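PDB 4HIZ: endosialidase from Enterobacteria phage phi92, which hydrolyses alpha-2,8 and alpha-2,9 linkages within sialic acid polymers, probably so that the phage can degrade the capsule of its bacterial host. Local coordinates for residues A[149-159]-A[294-305]. Numbering follows the deposited sequence.
Sequences MSMGVCGNRLY and SFTVIDDDNYTF. With EDO (1,2-ethanediol), chain J.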
# COMPACT_ATOMS: atom_id res chain seq x y z
N MET A 149 -26.07 9.47 -10.05
CA MET A 149 -25.55 10.84 -10.05
C MET A 149 -26.31 11.76 -9.09
O MET A 149 -26.09 12.98 -9.10
CB MET A 149 -25.53 11.43 -11.47
CG MET A 149 -24.49 10.73 -12.38
SD MET A 149 -24.57 11.46 -14.02
CE MET A 149 -23.14 10.63 -14.75
N SER A 150 -27.19 11.21 -8.26
CA SER A 150 -27.93 12.04 -7.30
C SER A 150 -27.87 11.34 -5.95
O SER A 150 -28.37 10.21 -5.82
CB SER A 150 -29.41 12.16 -7.74
OG SER A 150 -30.10 12.97 -6.79
N MET A 151 -27.26 12.01 -4.96
CA MET A 151 -27.16 11.46 -3.61
C MET A 151 -26.94 12.61 -2.63
O MET A 151 -26.32 13.63 -2.98
CB MET A 151 -25.90 10.56 -3.53
CG MET A 151 -25.72 9.84 -2.17
SD MET A 151 -24.23 8.76 -2.17
CE MET A 151 -24.78 7.41 -3.23
N GLY A 152 -27.43 12.45 -1.41
CA GLY A 152 -27.18 13.43 -0.36
C GLY A 152 -27.86 13.02 0.93
O GLY A 152 -28.32 11.88 1.08
N VAL A 153 -27.92 13.96 1.86
CA VAL A 153 -28.43 13.67 3.22
C VAL A 153 -29.64 14.56 3.45
O VAL A 153 -29.60 15.77 3.15
CB VAL A 153 -27.36 13.96 4.29
CG1 VAL A 153 -27.94 13.77 5.71
CG2 VAL A 153 -26.14 13.05 4.07
N CYS A 154 -30.71 13.97 3.99
CA CYS A 154 -31.87 14.76 4.39
C CYS A 154 -32.38 14.16 5.68
O CYS A 154 -32.59 12.95 5.76
CB CYS A 154 -32.95 14.68 3.30
SG CYS A 154 -34.38 15.74 3.71
N GLY A 155 -32.57 15.00 6.70
CA GLY A 155 -33.17 14.53 7.94
C GLY A 155 -32.45 13.33 8.56
O GLY A 155 -33.09 12.34 8.96
N ASN A 156 -31.12 13.42 8.63
CA ASN A 156 -30.29 12.32 9.15
C ASN A 156 -30.42 10.97 8.45
O ASN A 156 -30.09 9.93 9.03
CB ASN A 156 -30.48 12.19 10.69
CG ASN A 156 -30.02 13.42 11.40
OD1 ASN A 156 -28.90 13.91 11.12
ND2 ASN A 156 -30.86 13.98 12.29
N ARG A 157 -30.88 10.98 7.19
CA ARG A 157 -30.81 9.78 6.36
C ARG A 157 -30.01 10.05 5.09
O ARG A 157 -30.07 11.17 4.54
CB ARG A 157 -32.22 9.34 5.93
CG ARG A 157 -33.17 9.00 7.10
CD ARG A 157 -34.52 8.41 6.61
NE ARG A 157 -34.33 7.17 5.87
CZ ARG A 157 -34.17 5.97 6.43
NH1 ARG A 157 -34.18 5.82 7.75
NH2 ARG A 157 -34.01 4.89 5.66
N LEU A 158 -29.33 9.02 4.60
CA LEU A 158 -28.76 9.07 3.25
C LEU A 158 -29.85 8.79 2.22
O LEU A 158 -30.59 7.81 2.35
CB LEU A 158 -27.72 7.96 3.15
CG LEU A 158 -26.91 7.96 1.85
CD1 LEU A 158 -26.04 9.26 1.69
CD2 LEU A 158 -25.99 6.69 1.74
N TYR A 159 -29.93 9.61 1.18
CA TYR A 159 -30.84 9.35 0.08
C TYR A 159 -30.03 9.27 -1.21
O TYR A 159 -29.11 10.04 -1.40
CB TYR A 159 -31.87 10.49 -0.04
CG TYR A 159 -33.02 10.31 0.92
CD1 TYR A 159 -34.11 9.50 0.60
CD2 TYR A 159 -32.99 10.92 2.18
CE1 TYR A 159 -35.17 9.30 1.53
CE2 TYR A 159 -34.04 10.74 3.12
CZ TYR A 159 -35.10 9.92 2.79
OH TYR A 159 -36.12 9.73 3.69
N SER A 294 -27.76 15.39 -9.23
CA SER A 294 -27.77 16.45 -8.22
C SER A 294 -28.92 16.26 -7.22
O SER A 294 -29.94 15.60 -7.51
CB SER A 294 -27.80 17.87 -8.86
OG SER A 294 -27.30 18.85 -7.96
N PHE A 295 -28.75 16.85 -6.05
CA PHE A 295 -29.65 16.63 -4.93
C PHE A 295 -29.58 17.86 -4.06
O PHE A 295 -28.48 18.36 -3.76
CB PHE A 295 -29.18 15.39 -4.13
CG PHE A 295 -30.01 15.10 -2.92
CD1 PHE A 295 -29.66 15.65 -1.69
CD2 PHE A 295 -31.11 14.25 -3.01
CE1 PHE A 295 -30.41 15.34 -0.52
CE2 PHE A 295 -31.88 13.95 -1.87
CZ PHE A 295 -31.52 14.49 -0.62
N THR A 296 -30.72 18.36 -3.58
CA THR A 296 -30.63 19.40 -2.55
C THR A 296 -31.85 19.36 -1.63
O THR A 296 -32.98 19.06 -2.05
CB THR A 296 -30.45 20.82 -3.19
OG1 THR A 296 -30.17 21.78 -2.17
CG2 THR A 296 -31.72 21.25 -3.94
N VAL A 297 -31.61 19.63 -0.35
CA VAL A 297 -32.68 19.64 0.64
C VAL A 297 -33.38 20.98 0.72
O VAL A 297 -32.73 22.02 0.80
CB VAL A 297 -32.15 19.28 2.03
CG1 VAL A 297 -33.27 19.46 3.10
CG2 VAL A 297 -31.65 17.86 2.01
N ILE A 298 -34.71 20.97 0.72
CA ILE A 298 -35.49 22.18 0.88
C ILE A 298 -35.92 22.30 2.36
O ILE A 298 -35.86 23.38 2.93
CB ILE A 298 -36.70 22.15 -0.06
CG1 ILE A 298 -36.23 22.37 -1.51
CG2 ILE A 298 -37.77 23.20 0.36
CD1 ILE A 298 -36.99 21.60 -2.50
N ASP A 299 -36.33 21.19 2.98
CA ASP A 299 -36.72 21.20 4.39
C ASP A 299 -36.28 19.88 5.03
O ASP A 299 -36.85 18.83 4.74
CB ASP A 299 -38.25 21.36 4.46
CG ASP A 299 -38.80 21.55 5.89
OD1 ASP A 299 -38.27 21.01 6.86
OD2 ASP A 299 -39.85 22.23 6.03
N ASP A 300 -35.27 19.91 5.90
CA ASP A 300 -34.75 18.68 6.50
C ASP A 300 -35.79 17.95 7.35
O ASP A 300 -35.98 16.73 7.22
CB ASP A 300 -33.56 18.96 7.40
CG ASP A 300 -32.25 18.86 6.69
OD1 ASP A 300 -31.87 17.76 6.21
OD2 ASP A 300 -31.59 19.92 6.63
N ASP A 301 -36.46 18.69 8.22
CA ASP A 301 -37.39 18.07 9.16
C ASP A 301 -38.60 17.42 8.47
O ASP A 301 -39.18 16.46 9.00
CB ASP A 301 -37.91 19.13 10.13
CG ASP A 301 -36.85 19.59 11.09
OD1 ASP A 301 -35.81 18.92 11.22
OD2 ASP A 301 -37.07 20.64 11.72
N ASN A 302 -38.98 17.95 7.32
CA ASN A 302 -40.15 17.44 6.61
C ASN A 302 -39.81 16.63 5.38
O ASN A 302 -40.71 16.20 4.65
CB ASN A 302 -41.08 18.59 6.27
CG ASN A 302 -41.68 19.21 7.52
OD1 ASN A 302 -42.30 18.51 8.32
ND2 ASN A 302 -41.45 20.50 7.72
N TYR A 303 -38.50 16.40 5.20
CA TYR A 303 -38.01 15.52 4.14
C TYR A 303 -38.48 16.03 2.78
O TYR A 303 -38.93 15.27 1.92
CB TYR A 303 -38.40 14.06 4.37
CG TYR A 303 -37.70 13.53 5.59
CD1 TYR A 303 -38.24 13.74 6.86
CD2 TYR A 303 -36.47 12.88 5.48
CE1 TYR A 303 -37.60 13.30 7.99
CE2 TYR A 303 -35.79 12.45 6.62
CZ TYR A 303 -36.37 12.66 7.87
OH TYR A 303 -35.72 12.24 9.02
N THR A 304 -38.36 17.33 2.61
CA THR A 304 -38.64 17.93 1.29
C THR A 304 -37.32 18.14 0.57
O THR A 304 -36.43 18.81 1.08
CB THR A 304 -39.36 19.31 1.47
OG1 THR A 304 -40.55 19.15 2.29
CG2 THR A 304 -39.78 19.85 0.12
N PHE A 305 -37.18 17.55 -0.61
CA PHE A 305 -35.93 17.71 -1.37
C PHE A 305 -36.19 17.64 -2.86
O PHE A 305 -37.29 17.31 -3.31
CB PHE A 305 -34.84 16.73 -0.89
CG PHE A 305 -35.15 15.24 -1.06
CD1 PHE A 305 -35.31 14.65 -2.33
CD2 PHE A 305 -35.13 14.41 0.05
CE1 PHE A 305 -35.52 13.26 -2.45
CE2 PHE A 305 -35.31 13.00 -0.06
CZ PHE A 305 -35.53 12.43 -1.30
C1 EDO J . -26.68 23.43 0.12
O1 EDO J . -25.84 22.37 0.62
C2 EDO J . -28.11 22.94 -0.08
O2 EDO J . -28.15 21.52 -0.36
O HOH W 1 -29.39 17.70 5.24
O HOH W 2 -29.75 15.95 8.23
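With CG of F295 anti to its backbone N, the ring is laid along the M151–V153 backbone, where G152 N sits over one face near the rim and G152 CA is 3.6 Å from CD1. C154 SG is likewise swung anti to N (chi1 -176°), which sets the sulfur in the plane of the F305 ring, at its edge; C154 CB rests on V297 CG2 and F295 CZ. F305 in turn directs its own edge at the face of Y159, CE2 coming 3.7 Å from Y159 CG with the planes at 57°; F295 CE2 covers one F305 face.

Polar bonds secure both ends of this apolar layer. M149 O receives S294 N, and S150 OG donates to S294 O at 2.7 Å from above the carbonyl plane. At the far end D300 OD1 uses its anti lone pair to take G155 N in a nearly straight bond (173°), and water links the same oxygen to V153 O. Y303 OH donates in plane to a lone pair of G155 O, 2.6 Å away.

Side chains of 294–305 thus pack largely on the 150–155 backbone, joining neighbouring four-stranded antiparallel sheets, as between blades of the catalytic beta-propeller of endosialidases.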